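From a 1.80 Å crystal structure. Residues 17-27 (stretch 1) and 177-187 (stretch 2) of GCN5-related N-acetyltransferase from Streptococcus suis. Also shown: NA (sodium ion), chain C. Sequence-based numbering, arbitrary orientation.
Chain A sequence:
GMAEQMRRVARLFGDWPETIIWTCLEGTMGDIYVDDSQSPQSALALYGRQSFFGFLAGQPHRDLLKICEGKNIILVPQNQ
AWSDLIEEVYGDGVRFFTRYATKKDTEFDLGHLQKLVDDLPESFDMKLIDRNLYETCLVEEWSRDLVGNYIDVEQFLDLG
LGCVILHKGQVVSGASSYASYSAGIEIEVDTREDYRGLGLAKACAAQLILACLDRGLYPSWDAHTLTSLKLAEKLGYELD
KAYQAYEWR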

# COMPACT_ATOMS: atom_id res chain seq x y z
N PRO A 17 4.80 14.44 -5.93
CA PRO A 17 3.78 14.36 -4.91
C PRO A 17 2.32 14.66 -5.35
O PRO A 17 1.65 15.52 -4.77
CB PRO A 17 4.28 15.39 -3.87
CG PRO A 17 4.84 16.48 -4.68
CD PRO A 17 5.50 15.73 -5.90
N GLU A 18 1.83 13.97 -6.39
CA GLU A 18 0.45 14.06 -6.79
C GLU A 18 -0.24 12.78 -6.33
O GLU A 18 0.12 11.69 -6.75
CB GLU A 18 0.33 14.24 -8.30
CG GLU A 18 0.71 15.63 -8.75
CD GLU A 18 -0.32 16.69 -8.44
OE1 GLU A 18 -1.37 16.39 -7.84
OE2 GLU A 18 -0.09 17.85 -8.89
N THR A 19 -1.27 12.91 -5.48
CA THR A 19 -1.83 11.72 -4.84
C THR A 19 -2.50 10.74 -5.79
O THR A 19 -2.60 9.58 -5.48
CB THR A 19 -2.76 12.06 -3.64
OG1 THR A 19 -4.06 12.40 -4.08
CG2 THR A 19 -2.13 13.18 -2.74
N ILE A 20 -2.96 11.21 -6.95
CA ILE A 20 -3.60 10.31 -7.92
C ILE A 20 -2.51 9.40 -8.50
O ILE A 20 -2.79 8.25 -8.89
CB ILE A 20 -4.33 11.11 -9.00
CG1 ILE A 20 -5.57 11.79 -8.42
CG2 ILE A 20 -4.72 10.19 -10.24
CD1 ILE A 20 -6.10 12.95 -9.22
N ILE A 21 -1.28 9.91 -8.63
CA ILE A 21 -0.19 9.02 -9.04
C ILE A 21 -0.03 7.98 -7.93
O ILE A 21 0.11 6.79 -8.16
CB ILE A 21 1.16 9.73 -9.31
CG1 ILE A 21 1.04 10.85 -10.35
CG2 ILE A 21 2.24 8.67 -9.75
CD1 ILE A 21 2.30 11.72 -10.46
N TRP A 22 -0.03 8.42 -6.67
CA TRP A 22 0.04 7.47 -5.57
C TRP A 22 -1.10 6.44 -5.63
O TRP A 22 -0.87 5.23 -5.44
CB TRP A 22 0.02 8.19 -4.19
CG TRP A 22 1.03 9.25 -4.03
CD1 TRP A 22 2.14 9.46 -4.78
CD2 TRP A 22 1.09 10.21 -2.96
NE1 TRP A 22 2.85 10.53 -4.29
CE2 TRP A 22 2.24 10.99 -3.16
CE3 TRP A 22 0.26 10.50 -1.89
CZ2 TRP A 22 2.59 12.04 -2.32
CZ3 TRP A 22 0.60 11.54 -1.05
CH2 TRP A 22 1.76 12.29 -1.27
N THR A 23 -2.32 6.89 -5.90
CA THR A 23 -3.44 5.98 -6.04
C THR A 23 -3.11 4.90 -7.07
O THR A 23 -3.18 3.68 -6.79
CB THR A 23 -4.68 6.76 -6.45
OG1 THR A 23 -5.07 7.59 -5.32
CG2 THR A 23 -5.90 5.83 -6.87
N CYS A 24 -2.73 5.37 -8.24
CA CYS A 24 -2.42 4.46 -9.36
C CYS A 24 -1.28 3.46 -9.07
O CYS A 24 -1.41 2.28 -9.36
CB CYS A 24 -2.14 5.25 -10.61
SG CYS A 24 -3.49 6.15 -11.24
N LEU A 25 -0.19 3.93 -8.45
CA LEU A 25 0.92 3.04 -8.05
C LEU A 25 0.64 2.11 -6.84
O LEU A 25 1.28 1.08 -6.76
CB LEU A 25 2.15 3.89 -7.78
CG LEU A 25 2.81 4.65 -8.92
CD1 LEU A 25 3.90 5.54 -8.40
CD2 LEU A 25 3.37 3.69 -10.06
N GLU A 26 -0.30 2.46 -5.94
CA GLU A 26 -0.63 1.61 -4.77
C GLU A 26 -1.39 0.36 -5.14
O GLU A 26 -1.28 -0.64 -4.45
CB GLU A 26 -1.38 2.38 -3.66
CG GLU A 26 -0.49 3.42 -2.98
CD GLU A 26 -1.19 4.18 -1.89
OE1 GLU A 26 -2.44 4.08 -1.76
OE2 GLU A 26 -0.46 4.86 -1.17
N GLY A 27 -2.17 0.41 -6.20
CA GLY A 27 -2.78 -0.79 -6.76
C GLY A 27 -4.25 -1.09 -6.71
O GLY A 27 -4.71 -2.03 -7.37
N SER A 177 -14.24 13.18 -2.38
CA SER A 177 -13.03 12.53 -2.78
C SER A 177 -13.08 12.19 -4.26
O SER A 177 -13.86 11.34 -4.66
CB SER A 177 -12.85 11.26 -1.97
OG SER A 177 -14.03 10.49 -2.01
N TYR A 178 -12.27 12.87 -5.06
CA TYR A 178 -12.11 12.52 -6.49
C TYR A 178 -11.38 11.17 -6.62
O TYR A 178 -11.60 10.35 -7.57
CB TYR A 178 -11.28 13.60 -7.16
CG TYR A 178 -11.11 13.44 -8.67
CD1 TYR A 178 -12.07 13.98 -9.56
CD2 TYR A 178 -10.00 12.83 -9.21
CE1 TYR A 178 -11.91 13.86 -10.94
CE2 TYR A 178 -9.84 12.70 -10.61
CZ TYR A 178 -10.80 13.22 -11.46
OH TYR A 178 -10.62 13.10 -12.83
N ALA A 179 -10.49 10.96 -5.65
CA ALA A 179 -9.70 9.77 -5.48
C ALA A 179 -9.30 9.64 -4.00
O ALA A 179 -9.40 10.59 -3.19
CB ALA A 179 -8.46 9.81 -6.37
N SER A 180 -8.85 8.44 -3.70
CA SER A 180 -8.39 7.99 -2.39
C SER A 180 -7.07 7.26 -2.52
O SER A 180 -6.86 6.52 -3.51
CB SER A 180 -9.38 6.97 -1.80
OG SER A 180 -10.67 7.46 -1.78
N TYR A 181 -6.21 7.42 -1.54
CA TYR A 181 -4.98 6.63 -1.47
C TYR A 181 -4.89 6.13 -0.02
O TYR A 181 -5.74 6.45 0.79
CB TYR A 181 -3.75 7.40 -1.94
CG TYR A 181 -3.38 8.58 -1.10
CD1 TYR A 181 -4.08 9.77 -1.20
CD2 TYR A 181 -2.31 8.52 -0.20
CE1 TYR A 181 -3.74 10.88 -0.41
CE2 TYR A 181 -1.97 9.62 0.58
CZ TYR A 181 -2.69 10.80 0.46
OH TYR A 181 -2.36 11.90 1.23
N SER A 182 -3.86 5.35 0.28
CA SER A 182 -3.69 4.70 1.57
C SER A 182 -3.88 5.61 2.77
O SER A 182 -4.46 5.21 3.76
CB SER A 182 -2.30 4.06 1.62
OG SER A 182 -1.28 5.00 1.29
N ALA A 183 -3.41 6.84 2.66
CA ALA A 183 -3.43 7.77 3.77
C ALA A 183 -4.29 9.03 3.54
O ALA A 183 -4.21 9.99 4.33
CB ALA A 183 -2.00 8.15 4.09
N GLY A 184 -5.11 9.07 2.50
CA GLY A 184 -5.85 10.29 2.28
C GLY A 184 -6.72 10.26 1.06
O GLY A 184 -6.98 9.19 0.53
N ILE A 185 -7.17 11.45 0.66
CA ILE A 185 -8.00 11.64 -0.53
C ILE A 185 -7.53 12.88 -1.32
O ILE A 185 -6.78 13.73 -0.82
CB ILE A 185 -9.52 11.80 -0.22
CG1 ILE A 185 -9.76 13.07 0.64
CG2 ILE A 185 -10.07 10.54 0.44
CD1 ILE A 185 -11.22 13.52 0.75
N GLU A 186 -7.99 12.95 -2.57
CA GLU A 186 -7.73 14.08 -3.45
C GLU A 186 -9.07 14.77 -3.58
O GLU A 186 -10.05 14.16 -4.02
CB GLU A 186 -7.23 13.61 -4.80
CG GLU A 186 -6.75 14.72 -5.69
CD GLU A 186 -5.43 15.30 -5.23
OE1 GLU A 186 -4.36 14.73 -5.54
OE2 GLU A 186 -5.47 16.35 -4.59
N ILE A 187 -9.13 16.05 -3.18
CA ILE A 187 -10.38 16.74 -3.12
C ILE A 187 -10.88 17.30 -4.44
O ILE A 187 -10.12 17.75 -5.30
CB ILE A 187 -10.32 17.92 -2.07
CG1 ILE A 187 -10.13 17.35 -0.71
CG2 ILE A 187 -11.59 18.82 -2.17
CD1 ILE A 187 -10.13 18.43 0.42
NA NA C . 0.45 -1.72 -3.11
O HOH W 1 -3.27 14.19 -7.71
O HOH W 2 -2.17 15.98 -5.00
O HOH W 3 1.96 -1.04 -5.14
O HOH W 4 -0.18 -3.53 -4.58
O HOH W 5 1.46 0.41 -1.84
O HOH W 6 -1.06 -2.08 -1.34

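The helix 19-26 lies across a hairpin made of strands 179-181 and 184-187. Its axis passes 7.4 Å from that of the first strand, at 64°, and 8.8 Å from that of the second. The contact buries 524 Å², both sides summed. Any two residues that touch are at least 155 positions apart in sequence, so this is packing between distant parts of the chain.

The hairpin is narrow. Tyr181 N donates to Gly184 O at 2.8 Å, and a type I turn runs from Tyr181 to Gly184. Ala179, Tyr181 and Glu186 point toward the helix, while Ser180 and Ile185 point away.

Tyr181 is the main bump. The residue has the largest covered area, 92 Å², and its side chain lies against the helix beside Thr19, Trp22, Thr23 and Glu26. The p rotamer of chi1 carries the ring back over Gly184. A CB on that glycine would sit 2.7 Å from Tyr181 OH, so the absence of a side chain leaves the ring its room. Thr19 CB packs at 3.6 Å from Tyr181 CE1. Trp22 turns its edge to the ring face, with Trp22 CE3 3.4 Å from Tyr181 CE2. The two six-membered rings have centroids 5.0 Å apart and planes at 74°, an edge-to-face pair.

The helix comes closest where Thr23 meets the first strand, with Thr23 CA 4.9 Å from Tyr181 CA. A small, branched residue fits this narrow gap. Thr23 OG1 donates to Ser180 O at 2.8 Å and so reaches the strand backbone directly. Thr23 OG1 also lies 3.6 Å from Tyr181 CB.

Ile20 fills the neighboring hollow. Its CB points sideways, but the end of the side chain comes nearer the hairpin. Ile20 CD1 lies 3.9 Å from Tyr178 CD2 and 4.0 Å from Glu186 CG. Ile20 CG1 lies 4.1 Å from Ala179 CB. The single methyl of Ala179 makes a low floor here, and the CG1–CD1 branch of Ile20 packs against it.

At the start of the helix the contact is polar. Glu186 is buried, and its bent side chain brings OE1 to the helix. Thr19 OG1 donates to Glu186 OE1 at 2.8 Å. Glu18, at the N-cap position, brings its OE1 to 4.1 Å from Glu186 OE1, a close approach of like charges. Two waters bridge the pair. Water 1 lies 2.9 Å from Glu18 OE1 and 2.5 Å from Glu186 OE1, and it accepts from Ile20 N at 3.1 Å. Water 2 lies 3.0 Å from Glu18 OE1 and 2.6 Å from Glu186 OE1, and it accepts from Thr19 N at 3.2 Å.

At the other end, Glu26 holds the turn. Its extended side chain receives Ser182 N at OE1, 2.8 Å, and Ser182 OG at OE2, 2.6 Å. Serine suits the turn because its short hydroxyl joins its own backbone NH in binding one carboxylate. The backbone Glu26 O binds the sodium ion NA at 2.4 Å.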